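Local coordinates for TlmII (Streptoalloteichus hindustanus, PDB 4HVM), which takes part in tallysomycin biosynthesis as a condensation-family protein of nonribosomal peptide assembly and may bind phosphopantetheine, at residues A16-Q20 with P295-R299; A37-L41 with R150-G155; L60-P64 with F165-Y170; L65-F70 with Q142-D146. All blocks are in the same frame, centred on the assembly; numbering follows the deposited sequence.

Interaction 1: residues A16-Q20 with P295-R299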
loop_
_atom_site.group_PDB
_atom_site.type_symbol
_atom_site.label_atom_id
_atom_site.label_comp_id
_atom_site.label_asym_id
_atom_site.label_seq_id
_atom_site.Cartn_x
_atom_site.Cartn_y
_atom_site.Cartn_z
ATOM N N ALA A 16 -4.079 3.577 20.583
ATOM C CA ALA A 16 -3.761 3.371 19.176
ATOM C C ALA A 16 -2.350 3.849 18.864
ATOM O O ALA A 16 -1.855 4.791 19.484
ATOM C CB ALA A 16 -4.765 4.085 18.293
ATOM N N SER A 17 -1.711 3.205 17.892
ATOM C CA SER A 17 -0.350 3.560 17.498
ATOM C C SER A 17 -0.309 4.863 16.700
ATOM O O SER A 17 -1.349 5.414 16.342
ATOM C CB SER A 17 0.298 2.426 16.697
ATOM O OG SER A 17 -0.341 2.246 15.445
ATOM N N PHE A 18 0.896 5.344 16.414
ATOM C CA PHE A 18 1.069 6.632 15.744
ATOM C C PHE A 18 0.647 6.622 14.271
ATOM O O PHE A 18 0.230 7.648 13.730
ATOM C CB PHE A 18 2.513 7.117 15.893
ATOM C CG PHE A 18 3.490 6.418 14.992
ATOM C CD1 PHE A 18 3.901 5.118 15.249
ATOM C CD2 PHE A 18 4.011 7.074 13.892
ATOM C CE1 PHE A 18 4.813 4.487 14.409
ATOM C CE2 PHE A 18 4.917 6.454 13.055
ATOM C CZ PHE A 18 5.319 5.159 13.312
ATOM N N LEU A 19 0.755 5.465 13.628
ATOM C CA LEU A 19 0.316 5.321 12.242
ATOM C C LEU A 19 -1.198 5.181 12.171
ATOM O O LEU A 19 -1.824 5.594 11.195
ATOM C CB LEU A 19 0.989 4.116 11.581
ATOM C CG LEU A 19 2.484 4.274 11.281
ATOM C CD1 LEU A 19 3.061 2.994 10.702
ATOM C CD2 LEU A 19 2.739 5.459 10.352
ATOM N N GLN A 20 -1.780 4.589 13.211
ATOM C CA GLN A 20 -3.231 4.480 13.320
ATOM C C GLN A 20 -3.845 5.843 13.614
ATOM O O GLN A 20 -4.848 6.222 13.013
ATOM C CB GLN A 20 -3.618 3.480 14.409
ATOM C CG GLN A 20 -3.346 2.036 14.040
ATOM C CD GLN A 20 -3.646 1.088 15.174
ATOM O OE1 GLN A 20 -3.373 1.387 16.337
ATOM N NE2 GLN A 20 -4.214 -0.065 14.847
ATOM N N PRO A 295 -0.239 -2.437 11.192
ATOM C CA PRO A 295 0.107 -1.214 10.461
ATOM C C PRO A 295 1.511 -0.713 10.791
ATOM O O PRO A 295 1.709 -0.054 11.813
ATOM C CB PRO A 295 -0.939 -0.210 10.949
ATOM C CG PRO A 295 -1.296 -0.679 12.317
ATOM C CD PRO A 295 -1.194 -2.179 12.286
ATOM N N LEU A 296 2.468 -1.014 9.920
ATOM C CA LEU A 296 3.845 -0.573 10.102
ATOM C C LEU A 296 4.427 -0.006 8.805
ATOM O O LEU A 296 5.643 0.028 8.616
ATOM C CB LEU A 296 4.707 -1.724 10.628
ATOM C CG LEU A 296 4.439 -2.132 12.079
ATOM C CD1 LEU A 296 5.321 -3.297 12.476
ATOM C CD2 LEU A 296 4.651 -0.956 13.024
ATOM N N THR A 297 3.547 0.438 7.914
ATOM C CA THR A 297 3.967 1.029 6.653
ATOM C C THR A 297 3.591 2.504 6.633
ATOM O O THR A 297 2.460 2.870 6.956
ATOM C CB THR A 297 3.321 0.323 5.447
ATOM O OG1 THR A 297 3.647 -1.073 5.475
ATOM C CG2 THR A 297 3.816 0.933 4.146
ATOM N N ASP A 298 4.547 3.348 6.261
ATOM C CA ASP A 298 4.325 4.785 6.224
ATOM C C ASP A 298 4.829 5.378 4.914
ATOM O O ASP A 298 5.632 4.764 4.214
ATOM C CB ASP A 298 5.021 5.454 7.407
ATOM C CG ASP A 298 4.537 6.869 7.646
ATOM O OD1 ASP A 298 3.386 7.191 7.274
ATOM O OD2 ASP A 298 5.312 7.658 8.221
ATOM N N ARG A 299 4.351 6.575 4.588
ATOM C CA ARG A 299 4.749 7.255 3.361
ATOM C C ARG A 299 5.837 8.298 3.614
ATOM O O ARG A 299 5.783 9.040 4.596
ATOM C CB ARG A 299 3.534 7.914 2.706
ATOM C CG ARG A 299 2.567 6.933 2.070
ATOM C CD ARG A 299 1.307 7.638 1.590
ATOM N NE ARG A 299 0.448 8.041 2.700
ATOM C CZ ARG A 299 -0.692 8.710 2.562
ATOM N NH1 ARG A 299 -1.117 9.064 1.355
ATOM N NH2 ARG A 299 -1.408 9.029 3.632
#
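L19 joins two flat groups, the F18 ring behind it and the D298 carboxylate across the contact. Its CG sits over one face of the F18 ring, 3.6 Å above the plane and offset toward the rim. On the far side CD2 presses on the carboxylate, 3.5 Å from D298 CG and nearly as close to OD1. The third flat group, the Q20 amide, takes the N-H of S17 in its carbonyl plane, on a lone pair of OE1, with S17 N and Q20 OE1 2.9 Å apart and an N-H...O angle of 165°. S17 is the N-cap, and the glutamine three residues on turns its amide oxygen back to accept the S17 N-H. With CG anti to its carbonyl carbon (chi1 -72°) and the chain extended beyond, Q20 crosses the P295 ring obliquely, and its CG lies 3.8 Å from P295 CG. The other methyl of L19 lies against the backbone, CD1 being 3.5 Å from P295 O and 3.7 Å from L296 CA. Branched leucine suits this spot, since one methyl reaches the backbone and the other the carboxylate. The polar ends are tied down beyond the two segments: Q20 NE2 bonds to M143 O, and D298 OD2 is held by Y332 OH and Y335 N. The contact thus sets the first turn of helix 18-27 against the start of strand 297-305, an outermost strand of the six-stranded sheet, where D298 pairs through its backbone with V281 of the neighbouring strand 274-282.

Interaction 2: residues A37-L41 with R150-G155; sequences AARGL and RYMVLG. With SO4 (sulfate ion), chain F.
Two arginines, R39 and R150, meet with NH1 3.2 Å from NH1, a pair of donors that cannot bond to each other. They come together where strand 36-44 and helix 147-161 pack in the alpha/beta layers of a fold like that of chloramphenicol acetyltransferase, the segment axes 8.7 Å apart and crossing at -37°. R150 NH1 stands over one face of the R39 guanidinium, offset toward its rim, with the two planes 61° apart. A sulfate ion, probably from the crystallisation liquor, probably offsets some of the positive charge: R39 NH2 makes weak hydrogen bonds to its O4 (2.7 Å) and O3. R39 gets there because its chain is bent at chi2 (-63°) and again at chi3, while R150 runs extended from CG to NE. The small A37 lets the R150 guanidinium lie flat on it, its CB over one face and 3.5 Å from R150 NH2. Farther along, the interface is apolar. L41 wedges its branches between two helix side chains, CD1 at 3.7 Å from L154 CB and CD2 at 4.0 Å from Y151 CD1. L154 in turn lays CD1 on the side-chain-less backbone of G40. The hydroxyl of Y151 bonds to E391, and a water takes the G40 N-H at 2.9 Å and donates to Y151 OH at 2.9 Å.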
loop_
_atom_site.group_PDB
_atom_site.type_symbol
_atom_site.label_atom_id
_atom_site.label_comp_id
_atom_site.label_asym_id
_atom_site.label_seq_id
_atom_site.Cartn_x
_atom_site.Cartn_y
_atom_site.Cartn_z
ATOM N N ALA A 37 -8.781 -2.456 1.509
ATOM C CA ALA A 37 -8.061 -3.016 0.376
ATOM C C ALA A 37 -8.323 -4.511 0.331
ATOM O O ALA A 37 -8.620 -5.124 1.357
ATOM C CB ALA A 37 -6.573 -2.746 0.508
ATOM N N ALA A 38 -8.203 -5.103 -0.852
ATOM C CA ALA A 38 -8.444 -6.533 -1.002
ATOM C C ALA A 38 -7.300 -7.248 -1.714
ATOM O O ALA A 38 -6.839 -6.808 -2.764
ATOM C CB ALA A 38 -9.753 -6.771 -1.737
ATOM N N ARG A 39 -6.845 -8.350 -1.129
ATOM C CA ARG A 39 -5.862 -9.221 -1.759
ATOM C C ARG A 39 -6.337 -10.658 -1.602
ATOM O O ARG A 39 -7.218 -10.932 -0.787
ATOM C CB ARG A 39 -4.488 -9.044 -1.112
ATOM C CG ARG A 39 -3.934 -7.627 -1.203
ATOM C CD ARG A 39 -3.703 -7.210 -2.642
ATOM N NE ARG A 39 -4.020 -5.800 -2.853
ATOM C CZ ARG A 39 -3.146 -4.809 -2.716
ATOM N NH1 ARG A 39 -1.895 -5.074 -2.365
ATOM N NH2 ARG A 39 -3.521 -3.554 -2.927
ATOM N N GLY A 40 -5.767 -11.574 -2.378
ATOM C CA GLY A 40 -6.180 -12.964 -2.310
ATOM C C GLY A 40 -5.148 -13.961 -2.799
ATOM O O GLY A 40 -4.303 -13.639 -3.633
ATOM N N LEU A 41 -5.217 -15.178 -2.268
ATOM C CA LEU A 41 -4.373 -16.277 -2.721
ATOM C C LEU A 41 -5.235 -17.336 -3.398
ATOM O O LEU A 41 -6.269 -17.739 -2.866
ATOM C CB LEU A 41 -3.610 -16.899 -1.547
ATOM C CG LEU A 41 -2.530 -16.045 -0.882
ATOM C CD1 LEU A 41 -1.879 -16.804 0.259
ATOM C CD2 LEU A 41 -1.483 -15.593 -1.893
ATOM N N ARG A 150 -1.403 -8.231 4.885
ATOM C CA ARG A 150 -2.509 -8.907 4.214
ATOM C C ARG A 150 -2.090 -10.290 3.732
ATOM O O ARG A 150 -2.826 -11.260 3.892
ATOM C CB ARG A 150 -3.036 -8.077 3.042
ATOM C CG ARG A 150 -3.544 -6.699 3.425
ATOM C CD ARG A 150 -4.253 -6.035 2.252
ATOM N NE ARG A 150 -4.155 -4.580 2.306
ATOM C CZ ARG A 150 -3.326 -3.857 1.560
ATOM N NH1 ARG A 150 -2.528 -4.451 0.683
ATOM N NH2 ARG A 150 -3.303 -2.538 1.685
ATOM N N TYR A 151 -0.901 -10.379 3.150
ATOM C CA TYR A 151 -0.393 -11.656 2.668
ATOM C C TYR A 151 0.150 -12.522 3.804
ATOM O O TYR A 151 0.192 -13.749 3.694
ATOM C CB TYR A 151 0.670 -11.437 1.596
ATOM C CG TYR A 151 0.098 -11.026 0.262
ATOM C CD1 TYR A 151 -0.706 -11.895 -0.458
ATOM C CD2 TYR A 151 0.366 -9.779 -0.283
ATOM C CE1 TYR A 151 -1.233 -11.534 -1.679
ATOM C CE2 TYR A 151 -0.156 -9.408 -1.509
ATOM C CZ TYR A 151 -0.955 -10.291 -2.202
ATOM O OH TYR A 151 -1.478 -9.931 -3.421
HETATM N N MSE A 152 0.572 -11.881 4.890
HETATM C CA MSE A 152 0.988 -12.607 6.085
HETATM C C MSE A 152 -0.204 -13.379 6.634
HETATM O O MSE A 152 -0.108 -14.572 6.930
HETATM C CB MSE A 152 1.528 -11.651 7.152
HETATM C CG MSE A 152 2.809 -10.933 6.764
HETATM SE SE MSE A 152 3.595 -9.932 8.243
HETATM C CE MSE A 152 4.189 -11.450 9.302
ATOM N N VAL A 153 -1.333 -12.686 6.748
ATOM C CA VAL A 153 -2.560 -13.289 7.252
ATOM C C VAL A 153 -3.046 -14.400 6.329
ATOM O O VAL A 153 -3.393 -15.487 6.789
ATOM C CB VAL A 153 -3.680 -12.240 7.429
ATOM C CG1 VAL A 153 -5.001 -12.915 7.773
ATOM C CG2 VAL A 153 -3.302 -11.242 8.505
ATOM N N LEU A 154 -3.063 -14.123 5.027
ATOM C CA LEU A 154 -3.484 -15.111 4.038
ATOM C C LEU A 154 -2.574 -16.334 4.055
ATOM O O LEU A 154 -3.040 -17.467 3.925
ATOM C CB LEU A 154 -3.511 -14.500 2.635
ATOM C CG LEU A 154 -4.621 -13.489 2.342
ATOM C CD1 LEU A 154 -4.498 -12.941 0.929
ATOM C CD2 LEU A 154 -5.984 -14.121 2.553
ATOM N N GLY A 155 -1.276 -16.098 4.214
ATOM C CA GLY A 155 -0.314 -17.181 4.296
ATOM C C GLY A 155 -0.508 -18.000 5.556
ATOM O O GLY A 155 -0.368 -19.223 5.542
HETATM S S SO4 F . -4.969 -0.657 -2.697
HETATM O O1 SO4 F . -4.963 -0.251 -4.101
HETATM O O2 SO4 F . -5.528 0.406 -1.864
HETATM O O3 SO4 F . -5.786 -1.859 -2.552
HETATM O O4 SO4 F . -3.600 -0.928 -2.264
HETATM O O HOH W 1 -4.031 -10.751 -4.594
#

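Interaction 3: residues L60-P64 with F165-Y170; sequences LDAFP and FRPAQY
F63 drives its edge into the face of Y170, a T-shaped pair with the planes 82° apart and the centroids separated by 5.4 Å. The leading atom is F63 CZ, which stands over the Y170 ring near its rim, 3.7 Å from Y170 CG. Y170 CB meanwhile lies in the plane of the F63 ring, just off its edge. The hydrogens on such an edge carry slight positive charge and the facing ring slight negative charge, so the perpendicular setting is a favourable one. Toward F165 the same phenylalanine is turned differently: these planes make 60° and the pair is oblique, with F63 CE2 coming to 3.6 Å from F165 CZ. F63 reaches both rings because its CG is anti to the carbonyl carbon (chi1 -71°), which swings the ring across although its first bond does not aim there. F165 instead sends its CG anti to the backbone N, and its ring meets A62 edge-on. There A62 CB lies 3.6 Å from F165 CE2, in the ring plane. Alanine suits the last turn of helix 49-62 at this place, because a single methyl lets the aromatic edge come close; P167 brushes the same methyl more loosely. Tyrosine suits the place because its ring offers a face to F63 while its hydroxyl bonds to Q159 of helix 147-161. F165 and Y170 rest on A156 of that helix. F63, F165 and Y170 form an aromatic cluster, which fastens the end of helix 49-62 to the loop after helix 147-161, a loop given its turn by a short 3-10 segment.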
loop_
_atom_site.group_PDB
_atom_site.type_symbol
_atom_site.label_atom_id
_atom_site.label_comp_id
_atom_site.label_asym_id
_atom_site.label_seq_id
_atom_site.Cartn_x
_atom_site.Cartn_y
_atom_site.Cartn_z
ATOM N N LEU A 60 -8.013 -16.137 12.754
ATOM C CA LEU A 60 -8.785 -15.004 13.265
ATOM C C LEU A 60 -8.764 -14.964 14.788
ATOM O O LEU A 60 -8.903 -13.902 15.393
ATOM C CB LEU A 60 -10.234 -15.056 12.767
ATOM C CG LEU A 60 -10.450 -14.754 11.279
ATOM C CD1 LEU A 60 -11.929 -14.819 10.916
ATOM C CD2 LEU A 60 -9.850 -13.401 10.904
ATOM N N ASP A 61 -8.587 -16.129 15.399
ATOM C CA ASP A 61 -8.527 -16.238 16.848
ATOM C C ASP A 61 -7.138 -15.887 17.362
ATOM O O ASP A 61 -6.992 -15.116 18.310
ATOM C CB ASP A 61 -8.906 -17.655 17.287
ATOM C CG ASP A 61 -8.667 -17.896 18.770
ATOM O OD1 ASP A 61 -9.594 -17.652 19.572
ATOM O OD2 ASP A 61 -7.555 -18.340 19.133
ATOM N N ALA A 62 -6.121 -16.459 16.724
ATOM C CA ALA A 62 -4.741 -16.315 17.174
ATOM C C ALA A 62 -4.234 -14.880 17.080
ATOM O O ALA A 62 -3.300 -14.503 17.786
ATOM C CB ALA A 62 -3.831 -17.248 16.391
ATOM N N PHE A 63 -4.843 -14.088 16.204
ATOM C CA PHE A 63 -4.452 -12.692 16.029
ATOM C C PHE A 63 -5.558 -11.744 16.480
ATOM O O PHE A 63 -6.395 -11.341 15.676
ATOM C CB PHE A 63 -4.116 -12.403 14.565
ATOM C CG PHE A 63 -2.837 -13.031 14.094
ATOM C CD1 PHE A 63 -1.611 -12.556 14.530
ATOM C CD2 PHE A 63 -2.861 -14.082 13.192
ATOM C CE1 PHE A 63 -0.434 -13.128 14.087
ATOM C CE2 PHE A 63 -1.689 -14.656 12.745
ATOM C CZ PHE A 63 -0.474 -14.180 13.191
ATOM N N PRO A 64 -5.553 -11.369 17.767
ATOM C CA PRO A 64 -6.572 -10.463 18.318
ATOM C C PRO A 64 -6.649 -9.118 17.602
ATOM O O PRO A 64 -7.664 -8.426 17.720
ATOM C CB PRO A 64 -6.129 -10.270 19.772
ATOM C CG PRO A 64 -4.684 -10.708 19.805
ATOM C CD PRO A 64 -4.576 -11.789 18.784
ATOM N N PHE A 165 0.916 -23.750 11.149
ATOM C CA PHE A 165 0.766 -22.439 11.765
ATOM C C PHE A 165 1.195 -22.448 13.227
ATOM O O PHE A 165 0.578 -23.108 14.065
ATOM C CB PHE A 165 -0.674 -21.943 11.638
ATOM C CG PHE A 165 -0.921 -20.625 12.315
ATOM C CD1 PHE A 165 -0.379 -19.458 11.804
ATOM C CD2 PHE A 165 -1.703 -20.549 13.455
ATOM C CE1 PHE A 165 -0.606 -18.239 12.420
ATOM C CE2 PHE A 165 -1.936 -19.332 14.076
ATOM C CZ PHE A 165 -1.386 -18.176 13.558
ATOM N N ARG A 166 2.268 -21.720 13.520
ATOM C CA ARG A 166 2.722 -21.526 14.890
ATOM C C ARG A 166 2.672 -20.043 15.234
ATOM O O ARG A 166 3.404 -19.246 14.651
ATOM C CB ARG A 166 4.139 -22.069 15.074
ATOM C CG ARG A 166 4.250 -23.563 14.824
ATOM C CD ARG A 166 5.617 -24.106 15.213
ATOM N NE ARG A 166 6.699 -23.440 14.494
ATOM C CZ ARG A 166 7.975 -23.806 14.558
ATOM N NH1 ARG A 166 8.335 -24.840 15.307
ATOM N NH2 ARG A 166 8.892 -23.139 13.868
ATOM N N PRO A 167 1.794 -19.669 16.179
ATOM C CA PRO A 167 1.566 -18.269 16.558
ATOM C C PRO A 167 2.807 -17.604 17.145
ATOM O O PRO A 167 2.970 -16.390 17.022
ATOM C CB PRO A 167 0.472 -18.370 17.629
ATOM C CG PRO A 167 -0.189 -19.680 17.379
ATOM C CD PRO A 167 0.903 -20.585 16.910
ATOM N N ALA A 168 3.669 -18.396 17.775
ATOM C CA ALA A 168 4.885 -17.874 18.389
ATOM C C ALA A 168 5.892 -17.416 17.340
ATOM O O ALA A 168 6.795 -16.633 17.633
ATOM C CB ALA A 168 5.507 -18.912 19.305
ATOM N N GLN A 169 5.733 -17.912 16.119
ATOM C CA GLN A 169 6.601 -17.527 15.013
ATOM C C GLN A 169 6.392 -16.056 14.668
ATOM O O GLN A 169 7.291 -15.393 14.147
ATOM C CB GLN A 169 6.311 -18.395 13.787
ATOM C CG GLN A 169 7.447 -18.480 12.780
ATOM C CD GLN A 169 8.482 -19.527 13.152
ATOM O OE1 GLN A 169 8.430 -20.113 14.233
ATOM N NE2 GLN A 169 9.427 -19.771 12.250
ATOM N N TYR A 170 5.196 -15.552 14.959
ATOM C CA TYR A 170 4.856 -14.163 14.681
ATOM C C TYR A 170 4.976 -13.316 15.942
ATOM O O TYR A 170 4.878 -13.825 17.059
ATOM C CB TYR A 170 3.432 -14.055 14.122
ATOM C CG TYR A 170 3.190 -14.859 12.861
ATOM C CD1 TYR A 170 2.824 -16.197 12.929
ATOM C CD2 TYR A 170 3.323 -14.278 11.603
ATOM C CE1 TYR A 170 2.603 -16.937 11.785
ATOM C CE2 TYR A 170 3.102 -15.012 10.449
ATOM C CZ TYR A 170 2.743 -16.340 10.547
ATOM O OH TYR A 170 2.522 -17.073 9.405
#

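Interaction 4: residues L65-F70 with Q142-D146; sequences LLRVNF and QMLLD
L144 and L145, which pack on L65 and L66, lead into D146, whose OD2 is gripped by R284 NH1 in a salt bridge and by hydrogen bonds from T297 OG1 and L296 N. Its other oxygen bonds to S149 OG. H141 to D146 probably correspond to the first six positions of the HHxxxDG motif of condensation domains, with Q142 where the second histidine would stand. The contact itself is apolar. L144 slides antiparallel past L65 and F70, its CD2 3.7 Å from L65 CD1 and 3.6 Å from F70 CZ, while V68 CG1 lies 4.0 Å from L144 CD2. The selenomethionine M143 bends at chi3 (51°), which brings CE over the F70 face, 3.7 Å from the ring centroid. This is a CH-pi contact within a Met-aromatic pair, and a flexible unbranched chain suits it. L66 and L145 cross at about a right angle, CD2 to CD2 3.7 Å. Around this core, L65 and V68 touch M78 of strand 76-80, L66 and L145 both lie on V122 of strand 122-128, and D146 caps the start of helix 147-161. The loop joining strand 133-141 to helix 147-161 thus packs against strand 68-72 and the turn leading into it.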
loop_
_atom_site.group_PDB
_atom_site.type_symbol
_atom_site.label_atom_id
_atom_site.label_comp_id
_atom_site.label_asym_id
_atom_site.label_seq_id
_atom_site.Cartn_x
_atom_site.Cartn_y
_atom_site.Cartn_z
ATOM N N LEU A 65 -5.601 -8.761 16.866
ATOM C CA LEU A 65 -5.598 -7.515 16.109
ATOM C C LEU A 65 -6.671 -7.530 15.026
ATOM O O LEU A 65 -7.280 -6.506 14.725
ATOM C CB LEU A 65 -4.227 -7.268 15.479
ATOM C CG LEU A 65 -4.144 -6.073 14.525
ATOM C CD1 LEU A 65 -4.417 -4.775 15.264
ATOM C CD2 LEU A 65 -2.802 -6.022 13.826
ATOM N N LEU A 66 -6.897 -8.700 14.443
ATOM C CA LEU A 66 -7.883 -8.839 13.383
ATOM C C LEU A 66 -9.297 -8.608 13.910
ATOM O O LEU A 66 -10.197 -8.243 13.154
ATOM C CB LEU A 66 -7.780 -10.220 12.744
ATOM C CG LEU A 66 -6.409 -10.603 12.191
ATOM C CD1 LEU A 66 -6.445 -12.004 11.603
ATOM C CD2 LEU A 66 -5.946 -9.598 11.151
ATOM N N ARG A 67 -9.485 -8.824 15.207
ATOM C CA ARG A 67 -10.789 -8.664 15.836
ATOM C C ARG A 67 -10.890 -7.328 16.565
ATOM O O ARG A 67 -11.575 -7.220 17.582
ATOM C CB ARG A 67 -11.042 -9.814 16.814
ATOM C CG ARG A 67 -11.188 -11.171 16.147
ATOM C CD ARG A 67 -11.341 -12.294 17.162
ATOM N NE ARG A 67 -10.062 -12.702 17.737
ATOM C CZ ARG A 67 -9.720 -12.529 19.010
ATOM N NH1 ARG A 67 -10.564 -11.959 19.858
ATOM N NH2 ARG A 67 -8.534 -12.936 19.439
ATOM N N VAL A 68 -10.214 -6.312 16.042
ATOM C CA VAL A 68 -10.150 -5.022 16.718
ATOM C C VAL A 68 -11.061 -3.964 16.099
ATOM O O VAL A 68 -11.089 -3.782 14.882
ATOM C CB VAL A 68 -8.694 -4.500 16.778
ATOM C CG1 VAL A 68 -8.656 -2.988 16.936
ATOM C CG2 VAL A 68 -7.939 -5.190 17.908
ATOM N N ASN A 69 -11.823 -3.288 16.953
ATOM C CA ASN A 69 -12.593 -2.122 16.548
ATOM C C ASN A 69 -12.010 -0.875 17.198
ATOM O O ASN A 69 -11.243 -0.973 18.154
ATOM C CB ASN A 69 -14.063 -2.286 16.927
ATOM C CG ASN A 69 -14.756 -3.360 16.113
ATOM O OD1 ASN A 69 -14.833 -4.519 16.523
ATOM N ND2 ASN A 69 -15.263 -2.979 14.947
ATOM N N PHE A 70 -12.366 0.296 16.680
ATOM C CA PHE A 70 -11.799 1.544 17.176
ATOM C C PHE A 70 -12.818 2.390 17.925
ATOM O O PHE A 70 -14.000 2.414 17.579
ATOM C CB PHE A 70 -11.182 2.344 16.029
ATOM C CG PHE A 70 -9.998 1.674 15.402
ATOM C CD1 PHE A 70 -8.740 1.797 15.966
ATOM C CD2 PHE A 70 -10.142 0.911 14.257
ATOM C CE1 PHE A 70 -7.647 1.174 15.397
ATOM C CE2 PHE A 70 -9.053 0.289 13.682
ATOM C CZ PHE A 70 -7.804 0.421 14.252
ATOM N N GLN A 142 -7.103 -0.498 6.551
ATOM C CA GLN A 142 -5.666 -0.240 6.471
ATOM C C GLN A 142 -5.033 0.104 7.821
ATOM O O GLN A 142 -3.811 0.108 7.952
ATOM C CB GLN A 142 -5.369 0.873 5.464
ATOM C CG GLN A 142 -5.880 2.239 5.888
ATOM C CD GLN A 142 -5.229 3.369 5.118
ATOM O OE1 GLN A 142 -5.655 3.712 4.014
ATOM N NE2 GLN A 142 -4.188 3.957 5.699
HETATM N N MSE A 143 -5.866 0.396 8.814
HETATM C CA MSE A 143 -5.377 0.702 10.155
HETATM C C MSE A 143 -5.163 -0.569 10.972
HETATM O O MSE A 143 -4.777 -0.513 12.141
HETATM C CB MSE A 143 -6.342 1.639 10.882
HETATM C CG MSE A 143 -6.308 3.070 10.381
HETATM SE SE MSE A 143 -7.556 4.224 11.326
HETATM C CE MSE A 143 -7.040 3.783 13.149
ATOM N N LEU A 144 -5.428 -1.711 10.350
ATOM C CA LEU A 144 -5.189 -3.003 10.975
ATOM C C LEU A 144 -4.120 -3.770 10.214
ATOM O O LEU A 144 -3.200 -4.320 10.809
ATOM C CB LEU A 144 -6.477 -3.829 11.029
ATOM C CG LEU A 144 -7.575 -3.345 11.979
ATOM C CD1 LEU A 144 -8.648 -4.407 12.129
ATOM C CD2 LEU A 144 -6.992 -2.975 13.332
ATOM N N LEU A 145 -4.248 -3.798 8.891
ATOM C CA LEU A 145 -3.308 -4.522 8.044
ATOM C C LEU A 145 -2.770 -3.640 6.923
ATOM O O LEU A 145 -3.542 -3.051 6.167
ATOM C CB LEU A 145 -3.989 -5.751 7.440
ATOM C CG LEU A 145 -4.677 -6.709 8.414
ATOM C CD1 LEU A 145 -5.309 -7.870 7.666
ATOM C CD2 LEU A 145 -3.693 -7.213 9.453
ATOM N N ASP A 146 -1.447 -3.549 6.819
ATOM C CA ASP A 146 -0.824 -2.873 5.689
ATOM C C ASP A 146 -0.631 -3.858 4.535
ATOM O O ASP A 146 -1.117 -4.989 4.595
ATOM C CB ASP A 146 0.502 -2.213 6.090
ATOM C CG ASP A 146 1.462 -3.172 6.779
ATOM O OD1 ASP A 146 1.258 -4.402 6.709
ATOM O OD2 ASP A 146 2.437 -2.683 7.390
#

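Interaction 4 lies in the middle of the set. Its centre is 11 Å from that of interaction 1, and the two touch through T297 OG1 and D146 OD2, 2.8 Å apart, so the loop that probably matches the HHxxxDG motif is fixed from the 295-299 side as well. Toward interaction 3 the chain is continuous, and L60 O receives R67 NE at 2.9 Å. Interaction 2 follows along helix 147-161: V153 CG2 lies 4.0 Å from L145 CD1, and M152 CE is 3.7 Å from Y170 CD2 of interaction 3. Interactions 1 and 2 do not touch, their centres being 18 Å apart; the sulfate belongs to interaction 2.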